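Local coordinates for protein dimethyladenosine transferase, putative (Plasmodium falciparum, PDB 2H1R) that probably dimethylates adenines of ribosomal RNA at N6, using S-adenosyl-L-methionine as the methyl donor, at residues Lys241-Cys244 with Thr245-Gln249; Phe256-Tyr259 with Cys260-Leu264; Asn276-Glu279 with Asn280-Leu283. All blocks are in the same frame, centred on the assembly; numbering follows the deposited sequence.

Interaction 1 (Lys241-Cys244 with Thr245-Gln249); sequences KNWC and TLNKQ
The amide of N247 lies over one face of the W243 indole, with ND2 3.1 Å above the ring plane and over its centre. Ring and amide planes are inclined by 49°. The same ND2 donates to W243 O (3.1 Å), while N247 N reaches that carbonyl from the opposite face of its plane; two bonds thus grip one oxygen and fix the amide above the ring. A chi1 of 179° sets the indole of W243 beside its own carbonyl carbon and leans it toward the C-terminal end of the helix, where N247 can cover it. Q249 runs alongside the tryptophan, and a water in plane at the indole edge accepts from W243 NE1 at 2.6 Å and gives a weak bond to Q249 OE1. The hydroxyl of T245 also donates to K241 O, from the opposite face of the carbonyl plane to T245 N, at the cost of a nearly eclipsed chi1 (-8°). The chain leaves the helix through a Schellman motif, with K248 at positive phi as C-prime residue, Q249 N bonded to C244 O (2.7 Å) and K248 N to T245 O. All this forms the exposed end of helix 230-246, ahead of helix 256-266, where W243 also stacks on H295.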
loop_
_atom_site.group_PDB
_atom_site.type_symbol
_atom_site.label_atom_id
_atom_site.label_comp_id
_atom_site.label_asym_id
_atom_site.label_seq_id
_atom_site.Cartn_x
_atom_site.Cartn_y
_atom_site.Cartn_z
ATOM N N LYS A 241 1.727 7.491 -30.160
ATOM C CA LYS A 241 0.991 7.445 -31.441
ATOM C C LYS A 241 -0.427 6.866 -31.286
ATOM O O LYS A 241 -1.367 7.364 -31.914
ATOM C CB LYS A 241 1.793 6.673 -32.482
ATOM C CG LYS A 241 3.037 7.434 -32.935
ATOM C CD LYS A 241 3.998 6.467 -33.624
ATOM C CE LYS A 241 5.227 7.179 -34.181
ATOM N NZ LYS A 241 4.918 7.989 -35.385
ATOM N N ASN A 242 -0.568 5.838 -30.463
ATOM C CA ASN A 242 -1.875 5.247 -30.138
ATOM C C ASN A 242 -2.846 6.263 -29.516
ATOM O O ASN A 242 -4.014 6.323 -29.921
ATOM C CB ASN A 242 -1.750 4.080 -29.166
ATOM C CG ASN A 242 -1.434 2.743 -29.850
ATOM O OD1 ASN A 242 -1.340 2.648 -31.063
ATOM N ND2 ASN A 242 -1.249 1.708 -29.034
ATOM N N TRP A 243 -2.359 7.041 -28.534
ATOM C CA TRP A 243 -3.122 8.121 -27.909
ATOM C C TRP A 243 -3.580 9.132 -28.932
ATOM O O TRP A 243 -4.754 9.578 -28.937
ATOM C CB TRP A 243 -2.268 8.848 -26.855
ATOM C CG TRP A 243 -2.986 10.005 -26.167
ATOM C CD1 TRP A 243 -2.826 11.330 -26.419
ATOM C CD2 TRP A 243 -3.947 9.908 -25.104
ATOM N NE1 TRP A 243 -3.631 12.080 -25.560
ATOM C CE2 TRP A 243 -4.337 11.219 -24.765
ATOM C CE3 TRP A 243 -4.537 8.830 -24.425
ATOM C CZ2 TRP A 243 -5.278 11.493 -23.751
ATOM C CZ3 TRP A 243 -5.481 9.095 -23.406
ATOM C CH2 TRP A 243 -5.836 10.433 -23.083
ATOM N N CYS A 244 -2.637 9.520 -29.798
ATOM C CA CYS A 244 -2.934 10.448 -30.886
ATOM C C CYS A 244 -4.033 9.925 -31.842
ATOM O O CYS A 244 -4.922 10.721 -32.217
ATOM C CB CYS A 244 -1.659 10.854 -31.629
ATOM S SG CYS A 244 -0.664 12.006 -30.790
ATOM N N THR A 245 -4.029 8.632 -32.190
ATOM C CA THR A 245 -5.142 8.103 -33.032
ATOM C C THR A 245 -6.419 8.137 -32.266
ATOM O O THR A 245 -7.418 8.675 -32.763
ATOM C CB THR A 245 -5.106 6.611 -33.494
ATOM O OG1 THR A 245 -3.874 5.953 -33.193
ATOM C CG2 THR A 245 -5.452 6.504 -35.005
ATOM N N LEU A 246 -6.396 7.517 -31.081
ATOM C CA LEU A 246 -7.581 7.404 -30.238
ATOM C C LEU A 246 -8.278 8.735 -30.082
ATOM O O LEU A 246 -9.514 8.810 -30.152
ATOM C CB LEU A 246 -7.259 6.803 -28.870
ATOM C CG LEU A 246 -8.469 6.657 -27.926
ATOM C CD1 LEU A 246 -9.410 5.538 -28.398
ATOM C CD2 LEU A 246 -8.040 6.475 -26.465
ATOM N N ASN A 247 -7.501 9.782 -29.868
ATOM C CA ASN A 247 -8.075 11.076 -29.635
ATOM C C ASN A 247 -8.157 11.935 -30.896
ATOM O O ASN A 247 -8.386 13.133 -30.816
ATOM C CB ASN A 247 -7.368 11.755 -28.478
ATOM C CG ASN A 247 -7.694 11.080 -27.171
ATOM O OD1 ASN A 247 -8.788 11.238 -26.626
ATOM N ND2 ASN A 247 -6.782 10.266 -26.695
ATOM N N LYS A 248 -7.974 11.281 -32.046
ATOM C CA LYS A 248 -7.968 11.936 -33.361
ATOM C C LYS A 248 -7.172 13.230 -33.304
ATOM O O LYS A 248 -7.661 14.319 -33.623
ATOM C CB LYS A 248 -9.406 12.118 -33.867
ATOM C CG LYS A 248 -10.177 10.788 -33.854
ATOM C CD LYS A 248 -11.621 10.935 -34.330
ATOM C CE LYS A 248 -12.129 9.622 -34.896
ATOM N NZ LYS A 248 -11.509 9.393 -36.242
ATOM N N GLN A 249 -5.934 13.097 -32.835
ATOM C CA GLN A 249 -4.984 14.198 -32.768
ATOM C C GLN A 249 -3.830 13.918 -33.720
ATOM O O GLN A 249 -3.636 12.778 -34.146
ATOM C CB GLN A 249 -4.461 14.387 -31.356
ATOM C CG GLN A 249 -5.455 15.017 -30.410
ATOM C CD GLN A 249 -4.818 15.394 -29.107
ATOM O OE1 GLN A 249 -4.478 14.527 -28.304
ATOM N NE2 GLN A 249 -4.623 16.697 -28.892
HETATM O O HOH W 1 -3.581 14.613 -24.994
#

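Interaction 2 (Phe256-Tyr259 with Cys260-Leu264); sequences FKKY and CLDVL
F256 and C260 both turn their side chains anti to the backbone N (chi1 -174° and -176°), and one helical turn apart this places the phenyl ring beside the cysteine. Ring atom CE2 lies 3.9 Å from C260 CB, and the sulfur SG stands 5.1 Å from the centroid of the F256 ring, 46° off its normal: an oblique sulfur-aromatic contact. Cysteine is small and apolar enough for this buried place beside the ring. Their backbones are joined too: C260 N donates to F256 O (2.8 Å), the amide arriving nearly along the C=O axis.

The next pair one residue on, K257 and L261, is of another kind. K257 is fully extended, and its aliphatic CE passes 3.9 Å from CD2 of L261, the two chains crossing at a slant. A lysine suits this exposed edge of the helix because its methylenes can lie against leucine while the ammonium continues outward; L261 itself also reaches H224 and F227 of helix 223-227. L261 N to K257 O (2.9 Å) continues the alpha-helical bonding. K258 and D262 follow at the same spacing, with NZ of K258 4.9 Å from OD1 of D262.

This is the amphipathic design of helix 256-266, part of the helical C-terminal region of this methyltransferase. F256 and C260 face L236 of helix 230-246, C260 and V263 meet F289 of helix 279-291, and Y259 makes a cation-pi contact with K292, which also donates to Y259 O.

Chemically, the inner side relies on dispersion and on a polarisable sulfur near a ring, while the outer side carries charge: the charged atoms of K258 and D262 do not meet, yet their opposite charges would probably attract across the gap.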
loop_
_atom_site.group_PDB
_atom_site.type_symbol
_atom_site.label_atom_id
_atom_site.label_comp_id
_atom_site.label_asym_id
_atom_site.label_seq_id
_atom_site.Cartn_x
_atom_site.Cartn_y
_atom_site.Cartn_z
ATOM N N PHE A 256 10.746 12.371 -31.208
ATOM C CA PHE A 256 10.102 11.927 -29.947
ATOM C C PHE A 256 11.088 11.895 -28.812
ATOM O O PHE A 256 10.748 12.248 -27.696
ATOM C CB PHE A 256 9.488 10.545 -30.070
ATOM C CG PHE A 256 8.708 10.134 -28.861
ATOM C CD1 PHE A 256 7.413 10.633 -28.643
ATOM C CD2 PHE A 256 9.270 9.296 -27.900
ATOM C CE1 PHE A 256 6.666 10.232 -27.517
ATOM C CE2 PHE A 256 8.536 8.902 -26.759
ATOM C CZ PHE A 256 7.247 9.386 -26.549
ATOM N N LYS A 257 12.302 11.421 -29.082
ATOM C CA LYS A 257 13.324 11.420 -28.020
ATOM C C LYS A 257 13.472 12.791 -27.343
ATOM O O LYS A 257 13.469 12.879 -26.106
ATOM C CB LYS A 257 14.665 10.928 -28.539
ATOM C CG LYS A 257 15.751 10.923 -27.471
ATOM C CD LYS A 257 17.046 10.378 -28.046
ATOM C CE LYS A 257 18.194 10.631 -27.083
ATOM N NZ LYS A 257 19.428 9.993 -27.641
ATOM N N LYS A 258 13.580 13.866 -28.144
ATOM C CA LYS A 258 13.657 15.236 -27.601
ATOM C C LYS A 258 12.361 15.703 -26.904
ATOM O O LYS A 258 12.386 16.350 -25.841
ATOM C CB LYS A 258 14.049 16.228 -28.720
ATOM C CG LYS A 258 14.600 17.537 -28.207
ATOM C CD LYS A 258 15.076 18.430 -29.395
ATOM C CE LYS A 258 15.781 19.673 -28.901
ATOM N NZ LYS A 258 17.123 19.300 -28.333
ATOM N N TYR A 259 11.240 15.404 -27.540
ATOM C CA TYR A 259 9.886 15.601 -26.974
ATOM C C TYR A 259 9.757 15.031 -25.547
ATOM O O TYR A 259 9.326 15.716 -24.618
ATOM C CB TYR A 259 8.876 14.908 -27.885
ATOM C CG TYR A 259 7.434 15.303 -27.638
ATOM C CD1 TYR A 259 7.026 16.655 -27.647
ATOM C CD2 TYR A 259 6.478 14.323 -27.389
ATOM C CE1 TYR A 259 5.667 16.987 -27.404
ATOM C CE2 TYR A 259 5.149 14.651 -27.161
ATOM C CZ TYR A 259 4.756 15.958 -27.198
ATOM O OH TYR A 259 3.428 16.214 -26.956
ATOM N N CYS A 260 10.136 13.771 -25.402
ATOM C CA CYS A 260 10.065 13.058 -24.131
ATOM C C CYS A 260 11.127 13.584 -23.117
ATOM O O CYS A 260 10.803 13.935 -21.983
ATOM C CB CYS A 260 10.194 11.548 -24.428
ATOM S SG CYS A 260 10.043 10.413 -23.054
ATOM N N LEU A 261 12.384 13.707 -23.534
ATOM C CA LEU A 261 13.457 14.184 -22.625
ATOM C C LEU A 261 13.275 15.622 -22.189
ATOM O O LEU A 261 13.726 16.010 -21.103
ATOM C CB LEU A 261 14.855 14.029 -23.261
ATOM C CG LEU A 261 15.662 12.758 -23.026
ATOM C CD1 LEU A 261 14.817 11.514 -23.019
ATOM C CD2 LEU A 261 16.832 12.637 -24.013
ATOM N N ASP A 262 12.634 16.428 -23.043
ATOM C CA ASP A 262 12.280 17.808 -22.689
ATOM C C ASP A 262 11.406 17.919 -21.406
ATOM O O ASP A 262 11.406 18.941 -20.716
ATOM C CB ASP A 262 11.555 18.489 -23.863
ATOM C CG ASP A 262 12.507 19.066 -24.919
ATOM O OD1 ASP A 262 13.757 19.089 -24.719
ATOM O OD2 ASP A 262 11.977 19.501 -25.980
ATOM N N VAL A 263 10.653 16.873 -21.084
ATOM C CA VAL A 263 9.855 16.873 -19.860
ATOM C C VAL A 263 10.805 16.930 -18.646
ATOM O O VAL A 263 10.611 17.717 -17.728
ATOM C CB VAL A 263 8.967 15.617 -19.799
ATOM C CG1 VAL A 263 8.261 15.483 -18.435
ATOM C CG2 VAL A 263 7.971 15.568 -21.033
ATOM N N LEU A 264 11.837 16.087 -18.676
ATOM C CA LEU A 264 12.857 16.025 -17.608
ATOM C C LEU A 264 13.574 17.372 -17.483
ATOM O O LEU A 264 13.750 17.906 -16.389
ATOM C CB LEU A 264 13.869 14.895 -17.900
ATOM C CG LEU A 264 13.368 13.450 -18.045
ATOM C CD1 LEU A 264 14.555 12.514 -18.192
ATOM C CD2 LEU A 264 12.567 13.020 -16.875
#

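Interaction 3 (Asn276-Glu279 with Asn280-Leu283); sequences NLDE and NDFL
N280, second residue of helix 279-291, sets its CB 3.3 Å from OD1 of D278, the aspartate that caps the helix. D281 comes next and makes the reciprocal polar contact. Its backbone N donates to OD1 of D278 at 3.2 Å, with a weak second bond to D278 O, and in return D278 N gives a nearly straight bond, 172° at the hydrogen, to D281 OD2, which takes it on its anti lone pair. This is a capping box with D278 as N-cap: aspartate is short enough to bend back onto amides of the first turn that have no helical carbonyl four residues back. D278 manages it with CG between its backbone N and carbonyl carbon (chi1 64°). The two carboxylates lie nearly parallel, with OD1 of D278 only 3.2 Å from OD2 of D281, a like-charge approach that the amide N-H groups and the helix dipole probably ease. F282 follows, its N bonded to D278 O in the carbonyl plane; CE2 meets CB of L277 at 3.7 Å, the side chains crossing at about a right angle, and W208, L212 and I162 line the phenylalanine as well. At L283 the N donates to E279 O (2.9 Å), while the side chain reaches W208 and L166.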
loop_
_atom_site.group_PDB
_atom_site.type_symbol
_atom_site.label_atom_id
_atom_site.label_comp_id
_atom_site.label_asym_id
_atom_site.label_seq_id
_atom_site.Cartn_x
_atom_site.Cartn_y
_atom_site.Cartn_z
ATOM N N ASN A 276 16.322 9.024 -4.934
ATOM C CA ASN A 276 16.356 10.291 -4.155
ATOM C C ASN A 276 15.097 11.133 -4.340
ATOM O O ASN A 276 14.997 12.227 -3.815
ATOM C CB ASN A 276 17.604 11.113 -4.549
ATOM C CG ASN A 276 18.894 10.372 -4.205
ATOM O OD1 ASN A 276 18.937 9.717 -3.178
ATOM N ND2 ASN A 276 19.892 10.438 -5.062
ATOM N N LEU A 277 14.129 10.596 -5.074
ATOM C CA LEU A 277 12.899 11.358 -5.327
ATOM C C LEU A 277 11.715 10.864 -4.468
ATOM O O LEU A 277 11.677 9.713 -3.990
ATOM C CB LEU A 277 12.548 11.368 -6.832
ATOM C CG LEU A 277 13.556 11.929 -7.818
ATOM C CD1 LEU A 277 13.064 11.610 -9.185
ATOM C CD2 LEU A 277 13.799 13.438 -7.678
ATOM N N ASP A 278 10.762 11.762 -4.226
ATOM C CA ASP A 278 9.608 11.358 -3.440
ATOM C C ASP A 278 8.339 11.447 -4.273
ATOM O O ASP A 278 8.386 11.762 -5.477
ATOM C CB ASP A 278 9.508 12.184 -2.158
ATOM C CG ASP A 278 9.276 13.669 -2.421
ATOM O OD1 ASP A 278 8.654 14.065 -3.446
ATOM O OD2 ASP A 278 9.710 14.478 -1.591
ATOM N N GLU A 279 7.197 11.213 -3.623
ATOM C CA GLU A 279 5.935 11.095 -4.363
ATOM C C GLU A 279 5.576 12.398 -5.061
ATOM O O GLU A 279 4.947 12.372 -6.100
ATOM C CB GLU A 279 4.787 10.662 -3.442
ATOM C CG GLU A 279 4.329 11.731 -2.495
ATOM C CD GLU A 279 4.998 11.636 -1.132
ATOM O OE1 GLU A 279 6.137 11.104 -1.057
ATOM O OE2 GLU A 279 4.367 12.112 -0.135
ATOM N N ASN A 280 5.942 13.533 -4.465
ATOM C CA ASN A 280 5.720 14.813 -5.113
ATOM C C ASN A 280 6.479 14.989 -6.422
ATOM O O ASN A 280 5.999 15.645 -7.365
ATOM C CB ASN A 280 6.022 15.954 -4.164
ATOM C CG ASN A 280 4.980 16.067 -3.067
ATOM O OD1 ASN A 280 3.777 16.034 -3.344
ATOM N ND2 ASN A 280 5.427 16.171 -1.819
ATOM N N ASP A 281 7.684 14.439 -6.471
ATOM C CA ASP A 281 8.460 14.507 -7.698
ATOM C C ASP A 281 7.800 13.668 -8.754
ATOM O O ASP A 281 7.696 14.092 -9.905
ATOM C CB ASP A 281 9.887 14.002 -7.453
ATOM C CG ASP A 281 10.645 14.875 -6.460
ATOM O OD1 ASP A 281 10.715 16.092 -6.679
ATOM O OD2 ASP A 281 11.156 14.366 -5.443
ATOM N N PHE A 282 7.368 12.476 -8.383
ATOM C CA PHE A 282 6.788 11.578 -9.373
ATOM C C PHE A 282 5.410 12.032 -9.847
ATOM O O PHE A 282 5.036 11.768 -10.987
ATOM C CB PHE A 282 6.755 10.158 -8.851
ATOM C CG PHE A 282 8.079 9.483 -8.983
ATOM C CD1 PHE A 282 8.499 9.047 -10.232
ATOM C CD2 PHE A 282 8.906 9.320 -7.872
ATOM C CE1 PHE A 282 9.771 8.431 -10.384
ATOM C CE2 PHE A 282 10.191 8.736 -8.011
ATOM C CZ PHE A 282 10.605 8.282 -9.280
ATOM N N LEU A 283 4.665 12.692 -8.968
ATOM C CA LEU A 283 3.353 13.279 -9.372
ATOM C C LEU A 283 3.548 14.357 -10.430
ATOM O O LEU A 283 2.783 14.403 -11.425
ATOM C CB LEU A 283 2.674 13.886 -8.131
ATOM C CG LEU A 283 1.916 12.911 -7.218
ATOM C CD1 LEU A 283 1.498 13.670 -5.947
ATOM C CD2 LEU A 283 0.693 12.256 -7.892
#

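All three are local contacts along or at the end of helices of the C-terminal helical region, following one another in the chain. Interaction 1 closes helix 230-246 on the surface, about 33 Å from the chain's centre, and relies on polar groups and a water. Interactions 2 and 3 are both partly buried, though interaction 2, within helix 256-266, lies nearly as far out (about 31 Å) as interaction 1; it depends on ring, sulfur and aliphatic contacts. Interaction 3 opens helix 279-291 about 16 Å from the centre, pairing a carboxylate cap with apolar burial. Helix 256-266 packs against both other helices, so the three belong to one bundle, although none of the contacts touches another.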